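Local coordinates for uncharacterized protein (Saccharomonospora viridis, PDB 3RMQ) that is of unknown function but binds a zinc ion through three cysteines and one histidine, as expected of a member of a zinc-finger family, at residues 7-12 and 56-61; 31-34 and 38-41; 62-67 and 92-97. The protein carries 1 engineered substitution. All blocks are in the same frame, centred on the assembly; numbering follows the deposited sequence. Where two conformers were deposited one is given.

Contact 1. Residues 7-12 and 56-61. With ZN (zinc ion), chain B.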
# COMPACT_ATOMS: atom_id res chain seq x y z
N TYR A 7 -9.75 -0.09 7.81
CA TYR A 7 -8.83 -0.51 6.75
C TYR A 7 -8.47 -1.98 6.92
O TYR A 7 -8.15 -2.41 8.03
CB TYR A 7 -7.52 0.28 6.82
CG TYR A 7 -7.72 1.77 6.64
CD1 TYR A 7 -8.04 2.29 5.39
CD2 TYR A 7 -7.69 2.63 7.74
CE1 TYR A 7 -8.24 3.65 5.22
CE2 TYR A 7 -7.90 3.99 7.58
CZ TYR A 7 -8.19 4.48 6.32
OH TYR A 7 -8.42 5.83 6.12
N LEU A 8 -8.41 -2.70 5.82
CA LEU A 8 -8.04 -4.13 5.87
C LEU A 8 -7.08 -4.42 4.73
O LEU A 8 -7.02 -3.65 3.74
CB LEU A 8 -9.27 -5.03 5.72
CG LEU A 8 -10.27 -5.05 6.92
CD1 LEU A 8 -11.45 -5.86 6.56
CD2 LEU A 8 -9.56 -5.65 8.21
N TRP A 9 -6.35 -5.52 4.84
CA TRP A 9 -5.42 -5.95 3.82
C TRP A 9 -6.11 -6.88 2.82
O TRP A 9 -7.02 -7.64 3.21
CB TRP A 9 -4.21 -6.69 4.48
CG TRP A 9 -3.40 -5.75 5.33
CD1 TRP A 9 -3.63 -5.40 6.65
CD2 TRP A 9 -2.22 -5.02 4.91
NE1 TRP A 9 -2.65 -4.48 7.05
CE2 TRP A 9 -1.78 -4.27 6.02
CE3 TRP A 9 -1.50 -4.95 3.70
CZ2 TRP A 9 -0.64 -3.41 5.96
CZ3 TRP A 9 -0.33 -4.10 3.64
CH2 TRP A 9 0.06 -3.36 4.76
N GLN A 10 -5.65 -6.84 1.57
CA GLN A 10 -6.11 -7.80 0.57
C GLN A 10 -5.04 -7.99 -0.51
O GLN A 10 -4.58 -6.99 -1.09
CB GLN A 10 -7.42 -7.31 -0.09
CG GLN A 10 -7.89 -8.15 -1.30
CD GLN A 10 -8.19 -9.59 -0.91
OE1 GLN A 10 -8.96 -9.83 0.02
NE2 GLN A 10 -7.56 -10.56 -1.60
N GLN A 11 -4.65 -9.23 -0.75
CA GLN A 11 -3.62 -9.50 -1.79
C GLN A 11 -4.30 -9.41 -3.15
O GLN A 11 -5.42 -9.94 -3.37
CB GLN A 11 -3.03 -10.90 -1.63
CG GLN A 11 -1.91 -11.18 -2.69
CD GLN A 11 -1.22 -12.47 -2.42
OE1 GLN A 11 -0.34 -12.55 -1.55
NE2 GLN A 11 -1.64 -13.53 -3.13
N ALA A 12 -3.63 -8.73 -4.10
CA ALA A 12 -4.14 -8.67 -5.47
C ALA A 12 -3.08 -8.09 -6.37
O ALA A 12 -2.31 -7.22 -5.97
CB ALA A 12 -5.42 -7.78 -5.53
N ASP A 56 2.63 -12.80 -1.44
CA ASP A 56 3.15 -11.61 -2.10
C ASP A 56 3.64 -10.61 -1.07
O ASP A 56 3.10 -10.53 0.04
CB ASP A 56 2.06 -10.94 -2.92
CG ASP A 56 1.73 -11.75 -4.21
OD1 ASP A 56 2.68 -12.33 -4.80
OD2 ASP A 56 0.55 -11.77 -4.62
N GLY A 57 4.60 -9.78 -1.45
CA GLY A 57 5.10 -8.78 -0.54
C GLY A 57 4.06 -7.68 -0.31
O GLY A 57 3.20 -7.45 -1.17
N GLU A 58 4.12 -7.01 0.85
CA GLU A 58 3.22 -5.87 1.06
C GLU A 58 3.46 -4.74 0.04
O GLU A 58 4.59 -4.47 -0.36
CB GLU A 58 3.38 -5.32 2.47
CG GLU A 58 2.75 -6.19 3.51
CD GLU A 58 3.59 -7.41 3.89
OE1 GLU A 58 4.84 -7.30 3.87
OE2 GLU A 58 2.98 -8.48 4.20
N CYS A 59 2.39 -4.07 -0.35
CA CYS A 59 2.46 -2.89 -1.22
C CYS A 59 3.11 -1.76 -0.41
O CYS A 59 2.58 -1.35 0.63
CB CYS A 59 1.03 -2.46 -1.66
SG CYS A 59 1.07 -0.86 -2.59
N PRO A 60 4.30 -1.27 -0.82
CA PRO A 60 4.93 -0.23 0.01
C PRO A 60 4.06 1.02 0.11
O PRO A 60 4.02 1.67 1.15
CB PRO A 60 6.22 0.11 -0.77
CG PRO A 60 6.54 -1.18 -1.51
CD PRO A 60 5.16 -1.70 -1.94
N VAL A 61 3.38 1.38 -0.98
CA VAL A 61 2.60 2.62 -0.96
C VAL A 61 1.40 2.53 -0.01
O VAL A 61 1.16 3.41 0.82
CB VAL A 61 2.13 2.96 -2.39
CG1 VAL A 61 1.24 4.17 -2.36
CG2 VAL A 61 3.39 3.20 -3.29
ZN ZN B . -1.27 -0.68 -2.83
O HOH W 1 0.49 -11.11 0.52
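Gln11 and Asp56 make the polar half of this contact, which holds strand 7-12 of the zinc-finger region against the loop entering helix 60-69. Gln11 CB points from the strand toward that loop, and the chain runs on with CG anti to the backbone N (chi1 -178°) and stays extended, long enough to span the gap. Gln11 CG lies 3.2 Å from Asp56 OD2, and CD comes nearer still, with the amide and carboxylate planes turned 48° apart. At the tip, Gln11 OE1 accepts a hydrogen bond from Asp56 N at 3.0 Å, the donor standing well above the carbonyl plane. A water donates to Gln11 OE1 and to Asp56 O, both at 2.7 Å, so OE1 is gripped twice. NE2 turns instead to the carboxylate of Asp48, which fixes the amide flip. Glutamine suits the place because one end accepts while the other donates.

Two residues earlier in the strand, the Trp9 ring meets an aliphatic stem: Trp9 CZ3 is 3.7 Å from Glu58 CG, with ring and carboxylate planes almost perpendicular. The Glu58 chain is bent about its CB-CG bond, and its carboxylate forms a weak, long ion pair with Arg16. The loop then delivers Cys59, the N-cap of the helix, which joins His17, Cys36 and Cys62 at the metal with a Cys59 SG to zinc distance of 2.4 Å.

Contact 2. Residues 31-34 and 38-41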
# COMPACT_ATOMS: atom_id res chain seq x y z
N PRO A 31 -13.12 -5.80 -9.21
CA PRO A 31 -12.03 -4.85 -8.94
C PRO A 31 -12.27 -4.06 -7.67
O PRO A 31 -13.44 -3.80 -7.33
CB PRO A 31 -12.10 -3.90 -10.13
CG PRO A 31 -13.54 -3.94 -10.54
CD PRO A 31 -13.93 -5.39 -10.37
N PHE A 32 -11.21 -3.68 -6.98
CA PHE A 32 -11.32 -2.63 -5.99
C PHE A 32 -10.14 -1.71 -6.15
O PHE A 32 -9.17 -2.05 -6.81
CB PHE A 32 -11.37 -3.21 -4.57
CG PHE A 32 -10.07 -3.87 -4.11
CD1 PHE A 32 -9.79 -5.20 -4.43
CD2 PHE A 32 -9.14 -3.16 -3.36
CE1 PHE A 32 -8.58 -5.81 -4.00
CE2 PHE A 32 -7.92 -3.75 -2.94
CZ PHE A 32 -7.64 -5.09 -3.26
N THR A 33 -10.21 -0.52 -5.57
CA THR A 33 -9.10 0.39 -5.66
C THR A 33 -8.49 0.47 -4.27
O THR A 33 -9.17 0.74 -3.27
CB THR A 33 -9.57 1.79 -6.09
OG1 THR A 33 -10.16 1.69 -7.40
CG2 THR A 33 -8.38 2.73 -6.15
N ALA A 34 -7.19 0.21 -4.22
CA ALA A 34 -6.45 0.22 -2.96
C ALA A 34 -6.10 1.65 -2.50
O ALA A 34 -6.27 2.65 -3.25
CB ALA A 34 -5.17 -0.56 -3.17
N GLU A 38 -4.13 2.07 -7.07
CA GLU A 38 -4.20 1.02 -8.10
C GLU A 38 -5.54 0.28 -8.02
O GLU A 38 -5.97 -0.12 -6.93
CB GLU A 38 -3.06 0.02 -7.91
CG GLU A 38 -1.67 0.56 -8.26
CD GLU A 38 -1.50 0.80 -9.76
OE1 GLU A 38 -1.30 -0.18 -10.49
OE2 GLU A 38 -1.57 1.97 -10.18
N THR A 39 -6.19 0.09 -9.17
CA THR A 39 -7.43 -0.70 -9.24
C THR A 39 -7.01 -2.12 -9.57
O THR A 39 -6.32 -2.37 -10.58
CB THR A 39 -8.38 -0.16 -10.33
OG1 THR A 39 -8.77 1.17 -9.97
CG2 THR A 39 -9.63 -1.03 -10.40
N VAL A 40 -7.35 -3.06 -8.69
CA VAL A 40 -6.84 -4.43 -8.81
C VAL A 40 -7.99 -5.42 -8.57
O VAL A 40 -8.99 -5.05 -7.97
CB VAL A 40 -5.72 -4.70 -7.77
CG1 VAL A 40 -4.40 -3.88 -8.13
CG2 VAL A 40 -6.22 -4.36 -6.39
N THR A 41 -7.83 -6.67 -9.00
CA THR A 41 -8.90 -7.67 -8.88
C THR A 41 -8.32 -8.94 -8.30
O THR A 41 -7.41 -9.52 -8.90
CB THR A 41 -9.53 -8.01 -10.27
OG1 THR A 41 -10.05 -6.82 -10.86
CG2 THR A 41 -10.63 -9.04 -10.13
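Phe32 takes chi1 68°, which sets CG between the backbone N and the carbonyl carbon. In Val40, chi1 -70° puts CG1 anti to the carbonyl carbon, and this leaves CG2 between the backbone N and the carbonyl carbon. The two groups leave one face of the strand pair together, and Val40 CG2 settles over a face of the Phe32 ring, offset toward the rim. Val40 CG2 lies 3.8 Å from the Phe32 ring centroid and 3.5 Å from Phe32 CZ, a CH-pi contact that suits valine: branching at CB puts a methyl on the ring directly from the strand backbone, with CG1 directed elsewhere. Gln10 and Ala12 of strand 7-12 also pack on Phe32, so the aromatic joins two small sheets.

The frame is a beta hairpin of strands 32-33 and 39-40. Phe32 and Val40 form its antiparallel hydrogen-bonded pair, with Phe32 N to Val40 O and Val40 N to Phe32 O both at 2.8 Å. Nearer the turn, Ala34 N bonds to Glu38 O at 3.0 Å. Cys36, a zinc ligand, lies in this turn, and the small Ala34 side chain comes within about 4 Å of the metal (nearest atoms).

On the opposite face stands the non-hydrogen-bonded pair of Thr33 and Thr39. Thr33 OG1 and Thr39 OG1 share a hydrogen bond of 3.0 Å in which either may donate, and threonine fits here because its branched CB suits a strand while its hydroxyl reaches across. The methyl of Thr39 turns the other way, Thr39 CG2 lying 3.8 Å from Pro31 CB. Pro31, just before the strand, lies side by side with Thr41, whose OG1 is 3.6 Å from Pro31 CB.

Contact 3. Residues 62-67 and 92-97. With ZN (zinc ion), chain B.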
# COMPACT_ATOMS: atom_id res chain seq x y z
N CYS A 62 0.66 1.44 -0.13
CA CYS A 62 -0.47 1.19 0.78
C CYS A 62 -0.02 1.16 2.25
O CYS A 62 -0.74 1.64 3.13
CB CYS A 62 -1.15 -0.15 0.46
SG CYS A 62 -2.30 -0.09 -0.89
N THR A 63 1.13 0.54 2.53
CA THR A 63 1.60 0.40 3.93
C THR A 63 1.86 1.79 4.54
O THR A 63 1.45 2.07 5.66
CB THR A 63 2.91 -0.46 4.01
OG1 THR A 63 2.69 -1.78 3.45
CG2 THR A 63 3.40 -0.61 5.51
N ILE A 64 2.56 2.65 3.79
CA ILE A 64 2.87 4.00 4.24
C ILE A 64 1.57 4.84 4.28
O ILE A 64 1.36 5.59 5.23
CB ILE A 64 3.90 4.69 3.30
CG1 ILE A 64 5.26 3.98 3.34
CG2 ILE A 64 4.04 6.20 3.62
CD1 ILE A 64 5.73 3.67 4.69
N ALA A 65 0.72 4.71 3.26
CA ALA A 65 -0.58 5.44 3.25
C ALA A 65 -1.41 5.09 4.50
O ALA A 65 -2.00 5.97 5.13
CB ALA A 65 -1.34 5.17 2.01
N LEU A 66 -1.45 3.81 4.85
CA LEU A 66 -2.17 3.35 6.06
C LEU A 66 -1.57 3.96 7.34
O LEU A 66 -2.30 4.54 8.19
CB LEU A 66 -2.12 1.82 6.14
CG LEU A 66 -2.83 1.21 7.36
CD1 LEU A 66 -4.29 1.70 7.48
CD2 LEU A 66 -2.79 -0.34 7.30
N ALA A 67 -0.24 3.88 7.50
CA ALA A 67 0.38 4.54 8.67
C ALA A 67 -0.01 6.02 8.75
O ALA A 67 -0.33 6.54 9.80
CB ALA A 67 1.91 4.42 8.62
N THR A 92 6.62 7.78 -7.07
CA THR A 92 5.78 8.83 -7.63
C THR A 92 4.31 8.51 -7.30
O THR A 92 3.50 9.43 -7.10
CB THR A 92 6.05 9.08 -9.13
OG1 THR A 92 5.73 7.90 -9.87
CG2 THR A 92 7.52 9.45 -9.35
N ARG A 93 3.97 7.23 -7.19
CA ARG A 93 2.63 6.86 -6.74
C ARG A 93 2.39 7.31 -5.27
O ARG A 93 1.32 7.83 -4.94
CB ARG A 93 2.43 5.35 -6.90
CG ARG A 93 1.03 4.86 -6.56
CD ARG A 93 0.88 3.32 -6.91
NE ARG A 93 1.16 3.07 -8.33
CZ ARG A 93 1.89 2.06 -8.82
NH1 ARG A 93 2.40 1.15 -8.01
NH2 ARG A 93 2.09 1.94 -10.13
N LEU A 94 3.38 7.14 -4.38
CA LEU A 94 3.22 7.59 -2.98
C LEU A 94 3.08 9.12 -2.93
O LEU A 94 2.34 9.65 -2.09
CB LEU A 94 4.42 7.21 -2.13
CG LEU A 94 4.38 7.59 -0.64
CD1 LEU A 94 3.19 6.95 0.04
CD2 LEU A 94 5.66 7.15 0.06
N ALA A 95 3.81 9.83 -3.78
CA ALA A 95 3.72 11.30 -3.79
C ALA A 95 2.33 11.80 -4.19
O ALA A 95 1.95 12.93 -3.87
CB ALA A 95 4.78 11.92 -4.71
N GLU A 96 1.57 10.98 -4.90
CA GLU A 96 0.23 11.36 -5.29
C GLU A 96 -0.72 11.25 -4.09
O GLU A 96 -1.77 11.89 -4.05
CB GLU A 96 -0.26 10.50 -6.46
CG GLU A 96 0.29 10.92 -7.83
CD GLU A 96 -0.27 12.28 -8.33
OE1 GLU A 96 0.41 12.95 -9.15
OE2 GLU A 96 -1.39 12.68 -7.92
N VAL A 97 -0.33 10.43 -3.12
CA VAL A 97 -1.13 10.15 -1.93
C VAL A 97 -0.78 11.06 -0.77
O VAL A 97 -1.66 11.42 0.01
CB VAL A 97 -0.86 8.69 -1.40
CG1 VAL A 97 -1.52 8.46 -0.06
CG2 VAL A 97 -1.29 7.65 -2.41
ZN ZN B . -1.27 -0.68 -2.83
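Just two side-chain pairs, Ile64 with Leu94 and Ala65 with Val97, join these helices, with no hydrogen bond between the two segments. The contact lies where helix 60-69, whose first turn carries part of the zinc site of three cysteines and one histidine, meets helix 88-97 in the helical part of the protein. All four residues are apolar, which suits a seam that is buried except near Val97, itself partly exposed, and they differ in size according to how near the backbones come.

The backbones are nearest at Ala65 and Val97, whose CA atoms are 7.0 Å apart. Alanine allows that approach because its single methyl is all that must fit: Ala65 CB lies 3.9 Å from Val97 CG1. Val97 directs this branch across by holding CG1 anti to its backbone N (chi1 172°).

Beside this pair the longer residues fill the seam. Leu94 sends its forked end toward the other helix and straddles the branch methyl of Ile64, Ile64 CG2 being 3.8 Å from Leu94 CD1 and 4.0 Å from Leu94 CD2. The two side chains cross at about a right angle. Ile64 touches with CG2, while its longer CG1 arm leads away. Further packing of Ile64 against Ile77 and Ala81 of helix 74-81, and of Leu94 against Val105 and Thr109 of helix 102-109, ties the seam into the surrounding helices.

Cys62, one turn before Leu66, points away from helix 88-97. Cys62 O accepts a hydrogen bond from Leu66 N at 2.9 Å in a regular helical bond, while on the side turned toward the hairpin Cys62 SG binds the zinc ion at 2.3 Å.

How the contacts relate
The zinc site ties the three contacts together: Cys59 of contact 1 and Cys62 of contact 3 are ligands, and contact 2 flanks the turn that supplies Cys36. Along the chain, the hairpin of contact 2 falls between the two halves of contact 1, and contact 3 follows on. Centres of contacts 1 and 2 are about 11 Å apart, where Ala12 packs on Val40; contacts 1 and 3, about 12 Å apart, share helix 60-69. Contacts 2 and 3 are farthest apart at about 15 Å, yet they touch where Ala34 packs on Cys62. The metal thus sits between a beta part and a helical part, with helix 60-69 linking them.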